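Local coordinates for protein metallo-beta-lactamase (Pseudomonas stutzeri, PDB 4ZEJ) that probably hydrolyses beta-lactam antibiotics to substituted beta-amino acids, as a zinc-dependent class B beta-lactamase of antibiotic resistance, at residues F44-P49 with G71-H76; Y67-S72 with Q91-Y96; A83-L88 with E111-T116. All coordinates share one frame; numbering follows the deposited sequence.

Contact 1: F44-P49 with G71-H76; sequences FIVDTP and GSVSTH. With ZN (zinc ion), chain D.
Asp47 and Thr75 meet where the backbone pairing of two parallel strands gives way to a carboxylate. Up to that point three bonds zip the segments together: Ile45 N to Gly71 O, Val73 N to Ile45 O, and Asp47 N to Val73 O, the last at 2.7 Å. The short strand axes lie 4.7 Å apart at an angle of 21°.

Phe44 can be followed outward along the sheet face it shares with Val46 and Val73. Its CB is 4.1 Å from Gly71 O, but CG, set anti to the backbone N (chi1 -157°), lies 3.5 Å from the same oxygen. One face of the ring lies against the Gly71 carbonyl, with O over its centre. CE1 faces the Gly71 carbonyl carbon and CZ that of Ser72, while CE2 ends 3.8 Å from Val73 CG1.

The Asp47 and Thr75 side chains cross at about a right angle, and the carboxylate grips Thr75 twice. OD1 accepts the N-H of Thr75 at 2.7 Å in a bent bond (144°), and OD2 accepts Thr75 OG1 at 2.7 Å, each through its syn lone pair. OD2 also has a salt bridge to Arg81. The next residue, His76, binds zinc through NE2 at 2.2 Å, together with His78 and His138. Asp47 thus holds the residue before a zinc ligand and probably helps to position it.

The pairing joins the two strands of a beta-alpha-beta unit, 42-46 and 68-73, whose intervening helix 52-64 is met by Ile45 and Pro49. Strand 152-156 touches Val46, Asp47 and Thr75 through Phe154, and helix 85-90 approaches Thr48, Ser72 and Ser74.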
loop_
_atom_site.group_PDB
_atom_site.type_symbol
_atom_site.label_atom_id
_atom_site.label_comp_id
_atom_site.label_asym_id
_atom_site.label_seq_id
_atom_site.Cartn_x
_atom_site.Cartn_y
_atom_site.Cartn_z
ATOM N N PHE A 44 4.327 -11.668 -4.589
ATOM C CA PHE A 44 4.715 -10.726 -3.564
ATOM C C PHE A 44 3.494 -9.893 -3.191
ATOM O O PHE A 44 2.723 -9.472 -4.069
ATOM C CB PHE A 44 5.863 -9.837 -4.047
ATOM C CG PHE A 44 6.669 -9.230 -2.936
ATOM C CD1 PHE A 44 7.767 -9.902 -2.408
ATOM C CD2 PHE A 44 6.333 -7.995 -2.410
ATOM C CE1 PHE A 44 8.515 -9.348 -1.375
ATOM C CE2 PHE A 44 7.076 -7.436 -1.371
ATOM C CZ PHE A 44 8.167 -8.115 -0.861
ATOM N N ILE A 45 3.323 -9.664 -1.890
ATOM C CA ILE A 45 2.177 -8.928 -1.372
ATOM C C ILE A 45 2.560 -7.459 -1.162
ATOM O O ILE A 45 3.568 -7.181 -0.530
ATOM C CB ILE A 45 1.674 -9.563 -0.039
ATOM C CG1 ILE A 45 1.094 -10.965 -0.301
ATOM C CG2 ILE A 45 0.626 -8.683 0.626
ATOM C CD1 ILE A 45 0.961 -11.832 0.932
ATOM N N VAL A 46 1.756 -6.528 -1.685
ATOM C CA VAL A 46 1.923 -5.097 -1.428
ATOM C C VAL A 46 0.781 -4.689 -0.492
ATOM O O VAL A 46 -0.385 -4.622 -0.910
ATOM C CB VAL A 46 1.922 -4.238 -2.724
ATOM C CG1 VAL A 46 2.144 -2.766 -2.392
ATOM C CG2 VAL A 46 2.995 -4.727 -3.701
ATOM N N ASP A 47 1.149 -4.446 0.767
ATOM C CA ASP A 47 0.253 -4.184 1.897
ATOM C C ASP A 47 -0.608 -5.378 2.316
ATOM O O ASP A 47 -1.162 -6.087 1.493
ATOM C CB ASP A 47 -0.593 -2.936 1.664
ATOM C CG ASP A 47 0.229 -1.664 1.723
ATOM O OD1 ASP A 47 1.188 -1.599 2.525
ATOM O OD2 ASP A 47 -0.118 -0.702 1.016
ATOM N N THR A 48 -0.701 -5.595 3.624
ATOM C CA THR A 48 -1.464 -6.704 4.135
ATOM C C THR A 48 -2.944 -6.347 4.155
ATOM O O THR A 48 -3.303 -5.157 4.168
ATOM C CB THR A 48 -1.041 -7.140 5.552
ATOM O OG1 THR A 48 -1.494 -6.199 6.533
ATOM C CG2 THR A 48 0.464 -7.317 5.651
ATOM N N PRO A 49 -3.808 -7.371 4.173
ATOM C CA PRO A 49 -5.194 -7.129 4.554
ATOM C C PRO A 49 -5.289 -6.581 5.967
ATOM O O PRO A 49 -4.311 -6.585 6.716
ATOM C CB PRO A 49 -5.831 -8.508 4.449
ATOM C CG PRO A 49 -5.003 -9.214 3.432
ATOM C CD PRO A 49 -3.610 -8.759 3.734
ATOM N N GLY A 71 7.185 -12.761 -0.024
ATOM C CA GLY A 71 7.005 -11.876 1.120
ATOM C C GLY A 71 6.006 -10.761 0.890
ATOM O O GLY A 71 5.254 -10.784 -0.083
ATOM N N SER A 72 5.997 -9.808 1.825
ATOM C CA SER A 72 5.120 -8.641 1.781
ATOM C C SER A 72 5.915 -7.367 2.022
ATOM O O SER A 72 6.945 -7.399 2.694
ATOM C CB SER A 72 4.030 -8.739 2.847
ATOM O OG SER A 72 4.572 -8.582 4.157
ATOM N N VAL A 73 5.421 -6.252 1.489
ATOM C CA VAL A 73 5.926 -4.922 1.861
ATOM C C VAL A 73 4.744 -4.065 2.283
ATOM O O VAL A 73 3.665 -4.188 1.694
ATOM C CB VAL A 73 6.723 -4.238 0.728
ATOM C CG1 VAL A 73 5.847 -3.913 -0.491
ATOM C CG2 VAL A 73 7.396 -2.972 1.233
ATOM N N SER A 74 4.939 -3.233 3.313
ATOM C CA SER A 74 3.911 -2.301 3.784
ATOM C C SER A 74 4.328 -0.866 3.448
ATOM O O SER A 74 5.509 -0.515 3.558
ATOM C CB SER A 74 3.649 -2.456 5.278
ATOM O OG SER A 74 3.115 -3.737 5.566
ATOM N N THR A 75 3.363 -0.052 3.027
ATOM C CA THR A 75 3.636 1.277 2.447
ATOM C C THR A 75 3.498 2.445 3.429
ATOM O O THR A 75 3.905 3.554 3.114
ATOM C CB THR A 75 2.789 1.529 1.192
ATOM O OG1 THR A 75 1.398 1.442 1.517
ATOM C CG2 THR A 75 3.128 0.499 0.099
ATOM N N HIS A 76 2.920 2.201 4.604
ATOM C CA HIS A 76 3.143 3.061 5.788
ATOM C C HIS A 76 2.728 2.268 7.026
ATOM O O HIS A 76 2.309 1.129 6.895
ATOM C CB HIS A 76 2.487 4.461 5.701
ATOM C CG HIS A 76 1.002 4.473 5.831
ATOM N ND1 HIS A 76 0.167 4.144 4.787
ATOM C CD2 HIS A 76 0.197 4.824 6.857
ATOM C CE1 HIS A 76 -1.085 4.264 5.174
ATOM N NE2 HIS A 76 -1.094 4.676 6.423
HETATM ZN ZN ZN D . -2.733 5.751 7.329
HETATM O O HOH W 1 -4.853 6.522 8.453
#

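Contact 2: Y67-S72 with Q91-Y96; sequences YELLGS and QSISTY
Ser72 O accepts the shortest direct bond between the segments, from Tyr96 N at 2.8 Å, although the N-H...O angle is only 131°. The same oxygen lies at the edge of the Tyr96 ring, in its plane, 3.3 Å from CD1. Ser72 N donates to Ser94 O at 3.0 Å, completing the parallel pairing of Ser72 with Thr95. Ser94 O also comes within 3.0 Å of Gly71 CA, an approach possible because Gly71 has no CB there to collide with that oxygen.

Ser72 OG, turned between its backbone N and carbonyl carbon (chi1 70°), touches Thr95 CG2 at 3.5 Å and bonds to a water that in turn donates to Tyr96 O. Thr95 OG1 is hydrogen-bonded to Asn89 OD1 and to Lys114 N.

The two strands, 68-73 and 95-98, are neighbours in the seven-stranded sheet, and the chain passes from one to the other by way of helices 79-82 and 85-90. The second helix ends in a Schellman motif with Ser92, at positive phi, as its C-prime residue: Ile93 N bonds to Leu88 O and Ser92 N to Asn89 O. The turn delivers Ile93 to the other segment, where its CG2 meets Leu69 CD2 at 3.8 Å, the two side chains crossing at about a right angle. A second water accepts from Ser94 N and reaches Leu69 O only weakly.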
loop_
_atom_site.group_PDB
_atom_site.type_symbol
_atom_site.label_atom_id
_atom_site.label_comp_id
_atom_site.label_asym_id
_atom_site.label_seq_id
_atom_site.Cartn_x
_atom_site.Cartn_y
_atom_site.Cartn_z
ATOM N N TYR A 67 1.815 -20.559 -6.379
ATOM C CA TYR A 67 2.823 -19.507 -6.399
ATOM C C TYR A 67 3.718 -19.578 -5.182
ATOM O O TYR A 67 3.263 -19.911 -4.075
ATOM C CB TYR A 67 2.182 -18.117 -6.447
ATOM C CG TYR A 67 1.384 -17.852 -7.696
ATOM C CD1 TYR A 67 1.995 -17.870 -8.951
ATOM C CD2 TYR A 67 0.020 -17.553 -7.627
ATOM C CE1 TYR A 67 1.267 -17.629 -10.105
ATOM C CE2 TYR A 67 -0.713 -17.295 -8.774
ATOM C CZ TYR A 67 -0.087 -17.339 -10.010
ATOM O OH TYR A 67 -0.811 -17.088 -11.149
ATOM N N GLU A 68 4.985 -19.227 -5.394
ATOM C CA GLU A 68 5.951 -19.117 -4.313
ATOM C C GLU A 68 5.903 -17.719 -3.702
ATOM O O GLU A 68 6.195 -16.741 -4.385
ATOM C CB GLU A 68 7.361 -19.386 -4.831
ATOM C CG GLU A 68 8.348 -19.681 -3.727
ATOM C CD GLU A 68 7.859 -20.798 -2.831
ATOM O OE1 GLU A 68 7.580 -21.907 -3.352
ATOM O OE2 GLU A 68 7.721 -20.556 -1.611
ATOM N N LEU A 69 5.557 -17.635 -2.422
ATOM C CA LEU A 69 5.340 -16.336 -1.781
ATOM C C LEU A 69 6.656 -15.814 -1.246
ATOM O O LEU A 69 7.177 -16.332 -0.268
ATOM C CB LEU A 69 4.304 -16.441 -0.666
ATOM C CG LEU A 69 3.966 -15.156 0.094
ATOM C CD1 LEU A 69 3.541 -14.023 -0.841
ATOM C CD2 LEU A 69 2.874 -15.470 1.105
ATOM N N LEU A 70 7.188 -14.793 -1.903
ATOM C CA LEU A 70 8.473 -14.207 -1.530
ATOM C C LEU A 70 8.387 -13.207 -0.369
ATOM O O LEU A 70 9.419 -12.845 0.206
ATOM C CB LEU A 70 9.109 -13.534 -2.746
ATOM C CG LEU A 70 9.465 -14.455 -3.915
ATOM C CD1 LEU A 70 10.132 -13.636 -5.012
ATOM C CD2 LEU A 70 10.362 -15.592 -3.465
ATOM N N GLY A 71 7.185 -12.761 -0.024
ATOM C CA GLY A 71 7.005 -11.876 1.120
ATOM C C GLY A 71 6.006 -10.761 0.890
ATOM O O GLY A 71 5.254 -10.784 -0.083
ATOM N N SER A 72 5.997 -9.808 1.825
ATOM C CA SER A 72 5.120 -8.641 1.781
ATOM C C SER A 72 5.915 -7.367 2.022
ATOM O O SER A 72 6.945 -7.399 2.694
ATOM C CB SER A 72 4.030 -8.739 2.847
ATOM O OG SER A 72 4.572 -8.582 4.157
ATOM N N GLN A 91 4.277 -17.248 10.555
ATOM C CA GLN A 91 4.238 -18.303 9.536
ATOM C C GLN A 91 5.529 -18.364 8.684
ATOM O O GLN A 91 5.582 -19.098 7.693
ATOM C CB GLN A 91 2.976 -18.110 8.663
ATOM C CG GLN A 91 1.748 -18.908 9.105
ATOM C CD GLN A 91 1.414 -18.795 10.582
ATOM O OE1 GLN A 91 1.593 -19.747 11.329
ATOM N NE2 GLN A 91 0.910 -17.638 11.004
ATOM N N SER A 92 6.571 -17.628 9.095
ATOM C CA SER A 92 7.891 -17.605 8.424
ATOM C C SER A 92 7.892 -16.993 7.013
ATOM O O SER A 92 8.752 -17.327 6.188
ATOM C CB SER A 92 8.529 -19.005 8.410
ATOM O OG SER A 92 8.380 -19.623 9.672
ATOM N N ILE A 93 6.943 -16.085 6.755
ATOM C CA ILE A 93 6.845 -15.375 5.485
ATOM C C ILE A 93 7.528 -14.018 5.668
ATOM O O ILE A 93 7.156 -13.266 6.558
ATOM C CB ILE A 93 5.375 -15.181 5.056
ATOM C CG1 ILE A 93 4.715 -16.540 4.789
ATOM C CG2 ILE A 93 5.286 -14.284 3.821
ATOM C CD1 ILE A 93 3.199 -16.517 4.809
ATOM N N SER A 94 8.520 -13.717 4.826
ATOM C CA SER A 94 9.315 -12.487 4.960
ATOM C C SER A 94 8.462 -11.221 4.849
ATOM O O SER A 94 7.685 -11.078 3.918
ATOM C CB SER A 94 10.412 -12.436 3.889
ATOM O OG SER A 94 11.283 -13.551 3.979
ATOM N N THR A 95 8.632 -10.305 5.791
ATOM C CA THR A 95 7.938 -9.030 5.777
ATOM C C THR A 95 8.964 -7.914 5.671
ATOM O O THR A 95 10.071 -8.019 6.231
ATOM C CB THR A 95 7.109 -8.837 7.051
ATOM O OG1 THR A 95 7.957 -9.015 8.186
ATOM C CG2 THR A 95 5.941 -9.837 7.114
ATOM N N TYR A 96 8.595 -6.864 4.936
ATOM C CA TYR A 96 9.463 -5.722 4.642
ATOM C C TYR A 96 8.731 -4.426 4.942
ATOM O O TYR A 96 7.523 -4.302 4.704
ATOM C CB TYR A 96 9.869 -5.689 3.165
ATOM C CG TYR A 96 10.728 -6.834 2.724
ATOM C CD1 TYR A 96 10.166 -8.037 2.307
ATOM C CD2 TYR A 96 12.118 -6.724 2.725
ATOM C CE1 TYR A 96 10.960 -9.104 1.916
ATOM C CE2 TYR A 96 12.918 -7.782 2.338
ATOM C CZ TYR A 96 12.334 -8.967 1.932
ATOM O OH TYR A 96 13.132 -10.013 1.542
HETATM O O HOH W 2 8.927 -15.575 2.528
HETATM O O HOH W 3 5.049 -5.964 5.148
#

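Contact 3: A83-L88 with E111-T116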
loop_
_atom_site.group_PDB
_atom_site.type_symbol
_atom_site.label_atom_id
_atom_site.label_comp_id
_atom_site.label_asym_id
_atom_site.label_seq_id
_atom_site.Cartn_x
_atom_site.Cartn_y
_atom_site.Cartn_z
ATOM N N ALA A 83 -1.553 -4.755 9.421
ATOM C CA ALA A 83 -2.271 -5.648 10.360
ATOM C C ALA A 83 -1.779 -7.102 10.327
ATOM O O ALA A 83 -1.712 -7.761 11.363
ATOM C CB ALA A 83 -3.781 -5.615 10.107
ATOM N N GLY A 84 -1.458 -7.598 9.142
ATOM C CA GLY A 84 -1.026 -8.988 8.964
ATOM C C GLY A 84 0.451 -9.290 9.127
ATOM O O GLY A 84 0.858 -10.445 8.948
ATOM N N ILE A 85 1.271 -8.296 9.469
ATOM C CA ILE A 85 2.714 -8.518 9.609
ATOM C C ILE A 85 3.046 -9.586 10.660
ATOM O O ILE A 85 3.896 -10.447 10.416
ATOM C CB ILE A 85 3.496 -7.195 9.885
ATOM C CG1 ILE A 85 3.558 -6.365 8.593
ATOM C CG2 ILE A 85 4.905 -7.479 10.401
ATOM C CD1 ILE A 85 4.276 -5.033 8.723
ATOM N N LYS A 86 2.408 -9.519 11.825
ATOM C CA LYS A 86 2.652 -10.513 12.882
ATOM C C LYS A 86 2.313 -11.929 12.401
ATOM O O LYS A 86 3.119 -12.865 12.579
ATOM C CB LYS A 86 1.868 -10.157 14.145
ATOM C CG LYS A 86 1.988 -11.178 15.254
ATOM C CD LYS A 86 1.383 -10.649 16.531
ATOM C CE LYS A 86 1.333 -11.729 17.589
ATOM N NZ LYS A 86 2.687 -12.233 17.940
ATOM N N TRP A 87 1.140 -12.076 11.779
ATOM C CA TRP A 87 0.711 -13.364 11.214
ATOM C C TRP A 87 1.734 -13.891 10.218
ATOM O O TRP A 87 2.118 -15.063 10.289
ATOM C CB TRP A 87 -0.669 -13.260 10.559
ATOM C CG TRP A 87 -1.304 -14.595 10.260
ATOM C CD1 TRP A 87 -2.216 -15.263 11.031
ATOM C CD2 TRP A 87 -1.068 -15.428 9.111
ATOM N NE1 TRP A 87 -2.559 -16.456 10.434
ATOM C CE2 TRP A 87 -1.876 -16.577 9.253
ATOM C CE3 TRP A 87 -0.256 -15.310 7.975
ATOM C CZ2 TRP A 87 -1.892 -17.596 8.310
ATOM C CZ3 TRP A 87 -0.274 -16.325 7.036
ATOM C CH2 TRP A 87 -1.084 -17.454 7.209
ATOM N N LEU A 88 2.193 -13.022 9.316
ATOM C CA LEU A 88 3.199 -13.408 8.317
ATOM C C LEU A 88 4.509 -13.819 8.986
ATOM O O LEU A 88 5.073 -14.874 8.645
ATOM C CB LEU A 88 3.431 -12.274 7.301
ATOM C CG LEU A 88 2.226 -11.974 6.394
ATOM C CD1 LEU A 88 2.390 -10.653 5.655
ATOM C CD2 LEU A 88 1.950 -13.076 5.388
ATOM N N GLU A 111 4.153 -4.991 16.079
ATOM C CA GLU A 111 5.108 -5.931 15.523
ATOM C C GLU A 111 5.768 -5.317 14.279
ATOM O O GLU A 111 5.061 -4.907 13.374
ATOM C CB GLU A 111 4.361 -7.207 15.146
ATOM C CG GLU A 111 5.212 -8.431 15.135
ATOM C CD GLU A 111 5.749 -8.760 16.514
ATOM O OE1 GLU A 111 6.973 -8.641 16.690
ATOM O OE2 GLU A 111 4.952 -9.095 17.421
ATOM N N PRO A 112 7.112 -5.208 14.253
ATOM C CA PRO A 112 7.769 -4.623 13.082
ATOM C C PRO A 112 7.955 -5.656 11.984
ATOM O O PRO A 112 7.869 -6.862 12.237
ATOM C CB PRO A 112 9.125 -4.169 13.632
ATOM C CG PRO A 112 9.409 -5.128 14.730
ATOM C CD PRO A 112 8.081 -5.501 15.329
ATOM N N ALA A 113 8.215 -5.182 10.770
ATOM C CA ALA A 113 8.582 -6.072 9.671
ATOM C C ALA A 113 9.943 -6.711 9.988
ATOM O O ALA A 113 10.748 -6.129 10.707
ATOM C CB ALA A 113 8.630 -5.313 8.352
ATOM N N LYS A 114 10.166 -7.921 9.493
ATOM C CA LYS A 114 11.416 -8.645 9.778
ATOM C C LYS A 114 12.619 -7.974 9.116
ATOM O O LYS A 114 13.719 -7.986 9.672
ATOM C CB LYS A 114 11.325 -10.113 9.356
ATOM C CG LYS A 114 12.624 -10.888 9.547
ATOM C CD LYS A 114 12.488 -12.372 9.263
ATOM C CE LYS A 114 13.832 -13.066 9.400
ATOM N NZ LYS A 114 13.925 -14.248 8.505
ATOM N N TYR A 115 12.411 -7.429 7.924
ATOM C CA TYR A 115 13.466 -6.771 7.162
ATOM C C TYR A 115 13.163 -5.295 6.940
ATOM O O TYR A 115 11.996 -4.900 6.758
ATOM C CB TYR A 115 13.629 -7.453 5.813
ATOM C CG TYR A 115 14.000 -8.909 5.912
ATOM C CD1 TYR A 115 15.278 -9.290 6.307
ATOM C CD2 TYR A 115 13.079 -9.911 5.610
ATOM C CE1 TYR A 115 15.629 -10.623 6.401
ATOM C CE2 TYR A 115 13.422 -11.252 5.700
ATOM C CZ TYR A 115 14.702 -11.602 6.096
ATOM O OH TYR A 115 15.067 -12.924 6.191
ATOM N N THR A 116 14.225 -4.494 6.924
ATOM C CA THR A 116 14.126 -3.046 6.780
ATOM C C THR A 116 14.685 -2.610 5.424
ATOM O O THR A 116 15.775 -3.037 5.030
ATOM C CB THR A 116 14.857 -2.330 7.936
ATOM O OG1 THR A 116 14.206 -2.650 9.172
ATOM C CG2 THR A 116 14.830 -0.826 7.765
#
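Ile85 and Pro112 make the close part of this contact, Lys86 and Glu111 the loose one. On the buried side, Ile85 CG2, anti to its backbone N, rests 3.5 Å from Pro112 O and 4.0 Å from Ala113 CA. The CD1 branch reaches Ala113 CB more distantly, at 4.4 Å. Pro112 O accepts a hydrogen bond from Asn89 ND2.

Toward solvent the grip slackens. Lys86 CB lies 3.9 Å from Glu111 CG, and the two chains cross obliquely from there. Lys86 runs extended until chi4 (61°) bends its amino group, and Glu111 bends earlier, at chi2. The resulting salt bridge, Lys86 NZ to Glu111 OE2, is long at 3.9 Å, and Asp90 offers the lysine a further ion pair that is also long and weak. Both charged residues are exposed, and the pair is held loosely.

Ile85 also touches Ser74 and Thr95. Through Thr95 and residues 111-113 it packs helix 85-90 against the edge of the sheet next to strand 115-117, a helix-on-sheet layer characteristic of the alpha-beta-beta-alpha fold of metallo-beta-lactamases.

The three contacts, with centres about 9 to 10 Å apart, lie in the half of the molecule built on the seven-stranded sheet. Contacts 1 and 2 share Gly71 and Ser72 and use opposite edges of strand 68-73, between strands 42-46 and 95-98; Ser74 N probably bonds to Tyr96 O. Along the chain, contact 2 begins on the strand where contact 1 ends, contact 1 closes before contact 3 opens, and the segments of contacts 2 and 3 alternate. Helix 85-90 and the residues leading into it link them: Leu88 CD1 reaches Ser72 OG, and Thr48 OG1 probably bonds to Gly84 N. Contact 1 carries the sheet to the zinc site, its second segment ending at His76.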